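Local atomic coordinates of 361aa long hypothetical D-aminopeptidase (Pyrococcus horikoshii, PDB entry 2DRH), a protein that is of unproven function but probably acts as an aminopeptidase. Residues K198-F209 and S239-P249. Sequence-based numbering, arbitrary orientation.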
# COMPACT_ATOMS: atom_id res chain seq x y z
N LYS A 198 18.09 -12.68 24.56
CA LYS A 198 17.26 -13.74 24.00
C LYS A 198 15.87 -13.22 23.69
O LYS A 198 15.26 -12.51 24.49
CB LYS A 198 17.17 -14.92 24.97
CG LYS A 198 18.46 -15.69 25.15
CD LYS A 198 18.28 -16.83 26.15
CE LYS A 198 19.56 -17.64 26.32
NZ LYS A 198 19.99 -18.27 25.03
N TYR A 199 15.37 -13.56 22.51
CA TYR A 199 14.03 -13.16 22.09
C TYR A 199 13.36 -14.39 21.50
O TYR A 199 14.01 -15.23 20.86
CB TYR A 199 14.08 -12.05 21.04
CG TYR A 199 14.65 -10.74 21.53
CD1 TYR A 199 13.96 -9.95 22.45
CD2 TYR A 199 15.88 -10.27 21.06
CE1 TYR A 199 14.48 -8.73 22.89
CE2 TYR A 199 16.41 -9.06 21.49
CZ TYR A 199 15.70 -8.29 22.40
OH TYR A 199 16.20 -7.07 22.81
N THR A 200 12.05 -14.51 21.71
CA THR A 200 11.30 -15.63 21.20
C THR A 200 10.35 -15.20 20.08
O THR A 200 9.74 -14.13 20.14
CB THR A 200 10.45 -16.27 22.31
OG1 THR A 200 11.30 -16.64 23.41
CG2 THR A 200 9.73 -17.50 21.79
N VAL A 201 10.24 -16.04 19.06
CA VAL A 201 9.34 -15.80 17.94
C VAL A 201 8.44 -17.02 17.83
O VAL A 201 8.91 -18.12 17.53
CB VAL A 201 10.09 -15.64 16.60
CG1 VAL A 201 9.08 -15.60 15.44
CG2 VAL A 201 10.92 -14.36 16.62
N GLY A 202 7.15 -16.83 18.09
CA GLY A 202 6.22 -17.94 18.01
C GLY A 202 5.26 -17.82 16.83
O GLY A 202 4.99 -16.73 16.34
N ALA A 203 4.72 -18.95 16.39
CA ALA A 203 3.79 -18.94 15.27
C ALA A 203 2.65 -19.93 15.41
O ALA A 203 2.84 -21.05 15.85
CB ALA A 203 4.53 -19.19 13.96
N LEU A 204 1.46 -19.48 15.03
CA LEU A 204 0.28 -20.33 15.04
C LEU A 204 -0.33 -20.16 13.65
O LEU A 204 -0.57 -19.04 13.20
CB LEU A 204 -0.71 -19.89 16.12
CG LEU A 204 -2.01 -20.70 16.18
CD1 LEU A 204 -2.64 -20.55 17.53
CD2 LEU A 204 -2.98 -20.25 15.08
N VAL A 205 -0.58 -21.27 12.97
CA VAL A 205 -1.16 -21.18 11.65
C VAL A 205 -2.43 -21.99 11.52
O VAL A 205 -2.64 -22.97 12.23
CB VAL A 205 -0.17 -21.68 10.57
CG1 VAL A 205 1.15 -20.91 10.66
CG2 VAL A 205 0.06 -23.18 10.73
N LEU A 206 -3.29 -21.54 10.60
CA LEU A 206 -4.55 -22.21 10.30
C LEU A 206 -4.32 -22.53 8.83
O LEU A 206 -4.46 -21.66 7.98
CB LEU A 206 -5.73 -21.24 10.46
CG LEU A 206 -7.11 -21.76 10.04
CD1 LEU A 206 -7.45 -23.01 10.83
CD2 LEU A 206 -8.17 -20.68 10.27
N SER A 207 -3.95 -23.78 8.55
CA SER A 207 -3.65 -24.20 7.19
C SER A 207 -4.86 -24.73 6.46
O SER A 207 -5.59 -25.57 6.98
CB SER A 207 -2.56 -25.27 7.21
OG SER A 207 -3.02 -26.45 7.86
N ASN A 208 -5.06 -24.26 5.23
CA ASN A 208 -6.19 -24.69 4.43
C ASN A 208 -5.90 -24.43 2.96
O ASN A 208 -6.75 -23.93 2.23
CB ASN A 208 -7.45 -23.93 4.87
CG ASN A 208 -8.70 -24.42 4.16
OD1 ASN A 208 -9.08 -25.59 4.28
ND2 ASN A 208 -9.35 -23.53 3.42
N PHE A 209 -4.69 -24.79 2.54
CA PHE A 209 -4.26 -24.55 1.16
C PHE A 209 -3.46 -25.70 0.56
O PHE A 209 -3.21 -26.72 1.20
CB PHE A 209 -3.36 -23.32 1.11
CG PHE A 209 -2.00 -23.53 1.74
CD1 PHE A 209 -1.85 -23.50 3.13
CD2 PHE A 209 -0.89 -23.83 0.96
CE1 PHE A 209 -0.60 -23.77 3.73
CE2 PHE A 209 0.36 -24.10 1.54
CZ PHE A 209 0.50 -24.07 2.93
N SER A 239 -5.87 -21.28 1.12
CA SER A 239 -6.20 -20.35 2.19
C SER A 239 -5.35 -20.63 3.44
O SER A 239 -5.10 -21.79 3.78
CB SER A 239 -7.68 -20.48 2.51
OG SER A 239 -8.04 -19.71 3.64
N ILE A 240 -4.89 -19.58 4.11
CA ILE A 240 -4.10 -19.76 5.32
C ILE A 240 -3.86 -18.46 6.09
O ILE A 240 -3.59 -17.41 5.51
CB ILE A 240 -2.71 -20.41 5.03
CG1 ILE A 240 -1.88 -20.45 6.32
CG2 ILE A 240 -1.99 -19.66 3.92
CD1 ILE A 240 -0.52 -21.10 6.19
N ILE A 241 -3.98 -18.55 7.41
CA ILE A 241 -3.77 -17.40 8.27
C ILE A 241 -2.55 -17.69 9.12
O ILE A 241 -2.45 -18.76 9.71
CB ILE A 241 -4.98 -17.14 9.20
CG1 ILE A 241 -6.26 -16.95 8.36
CG2 ILE A 241 -4.71 -15.93 10.09
CD1 ILE A 241 -6.21 -15.78 7.38
N MET A 242 -1.62 -16.74 9.18
CA MET A 242 -0.42 -16.92 9.97
C MET A 242 -0.38 -15.86 11.05
O MET A 242 -0.42 -14.67 10.76
CB MET A 242 0.82 -16.84 9.08
CG MET A 242 0.98 -18.05 8.16
SD MET A 242 1.68 -17.68 6.54
CE MET A 242 0.20 -17.06 5.73
N ILE A 243 -0.32 -16.30 12.30
CA ILE A 243 -0.28 -15.36 13.42
C ILE A 243 1.10 -15.43 14.04
O ILE A 243 1.53 -16.49 14.53
CB ILE A 243 -1.34 -15.71 14.49
CG1 ILE A 243 -2.73 -15.73 13.85
CG2 ILE A 243 -1.30 -14.69 15.63
CD1 ILE A 243 -3.16 -14.41 13.25
N ILE A 244 1.80 -14.31 14.03
CA ILE A 244 3.14 -14.25 14.58
C ILE A 244 3.18 -13.43 15.86
O ILE A 244 2.58 -12.35 15.95
CB ILE A 244 4.14 -13.62 13.59
CG1 ILE A 244 3.94 -14.20 12.18
CG2 ILE A 244 5.56 -13.84 14.07
CD1 ILE A 244 4.07 -15.69 12.10
N ALA A 245 3.88 -13.96 16.86
CA ALA A 245 4.03 -13.26 18.13
C ALA A 245 5.51 -13.25 18.50
O ALA A 245 6.24 -14.19 18.19
CB ALA A 245 3.23 -13.97 19.22
N THR A 246 5.94 -12.17 19.15
CA THR A 246 7.33 -12.04 19.59
C THR A 246 7.42 -11.13 20.79
O THR A 246 6.56 -10.28 21.01
CB THR A 246 8.24 -11.46 18.47
OG1 THR A 246 9.59 -11.40 18.95
CG2 THR A 246 7.78 -10.06 18.08
N ASP A 247 8.47 -11.32 21.59
CA ASP A 247 8.67 -10.49 22.77
C ASP A 247 9.76 -9.45 22.47
O ASP A 247 10.24 -8.75 23.36
CB ASP A 247 9.05 -11.36 23.97
CG ASP A 247 10.35 -12.13 23.77
OD1 ASP A 247 10.76 -12.35 22.62
OD2 ASP A 247 10.95 -12.54 24.79
N ALA A 248 10.15 -9.36 21.20
CA ALA A 248 11.16 -8.41 20.78
C ALA A 248 10.51 -7.04 20.58
O ALA A 248 9.43 -6.95 19.99
CB ALA A 248 11.83 -8.87 19.49
N PRO A 249 11.14 -5.97 21.07
CA PRO A 249 10.57 -4.62 20.91
C PRO A 249 10.65 -4.18 19.45
O PRO A 249 11.73 -4.11 18.87
CB PRO A 249 11.44 -3.77 21.83
CG PRO A 249 12.77 -4.45 21.75
CD PRO A 249 12.38 -5.92 21.86
O HOH W 1 12.58 -14.52 25.04
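Tyr199 lays one face of its ring over the CB methyl of Ala248, a CH-pi contact with CB 4.2 Å from the ring centroid. The Tyr199 and Pro249 side chains cross at about a right angle, with Tyr199 CE1 3.7 Å from Pro249 CD. Val297 of the second subunit packs on both Tyr199 and Pro249. Next to them Asp247 replaces a backbone acceptor. Its CG sits between its own N and carbonyl carbon (chi1 62°), which brings OD1 to Thr200 N at 2.7 Å, on the syn side but 26° out of the carboxylate plane. A water takes up OD2 and joins it to Thr200 OG1. With an alanine at Asp247, Thr200 N and the water would probably lose the carboxylate acceptor they share. Thr246 OG1 donates to Thr200 O at 3.0 Å and accepts from Ala248 N, an ST turn. From Gly202 to Leu206 the backbones pair by regular two-way hydrogen bonds with Ala245, Ile243 and Ile241. On the face of Val201, Ala203 and Val205, Val205 CG1 meets Met242 CG at 3.8 Å. Helix 252-268 covers Met242 there. At the far end Phe209 and Ile240 lie side by side, Phe209 CE1 3.6 Å from Ile240 CD1, and Phe179 meets the Phe209 ring edge-to-face. The two strands form an antiparallel pair, 162° between directions, inside the mixed central sheet of this S58 (DmpA-type) fold, between strands 184-193 and 278-285.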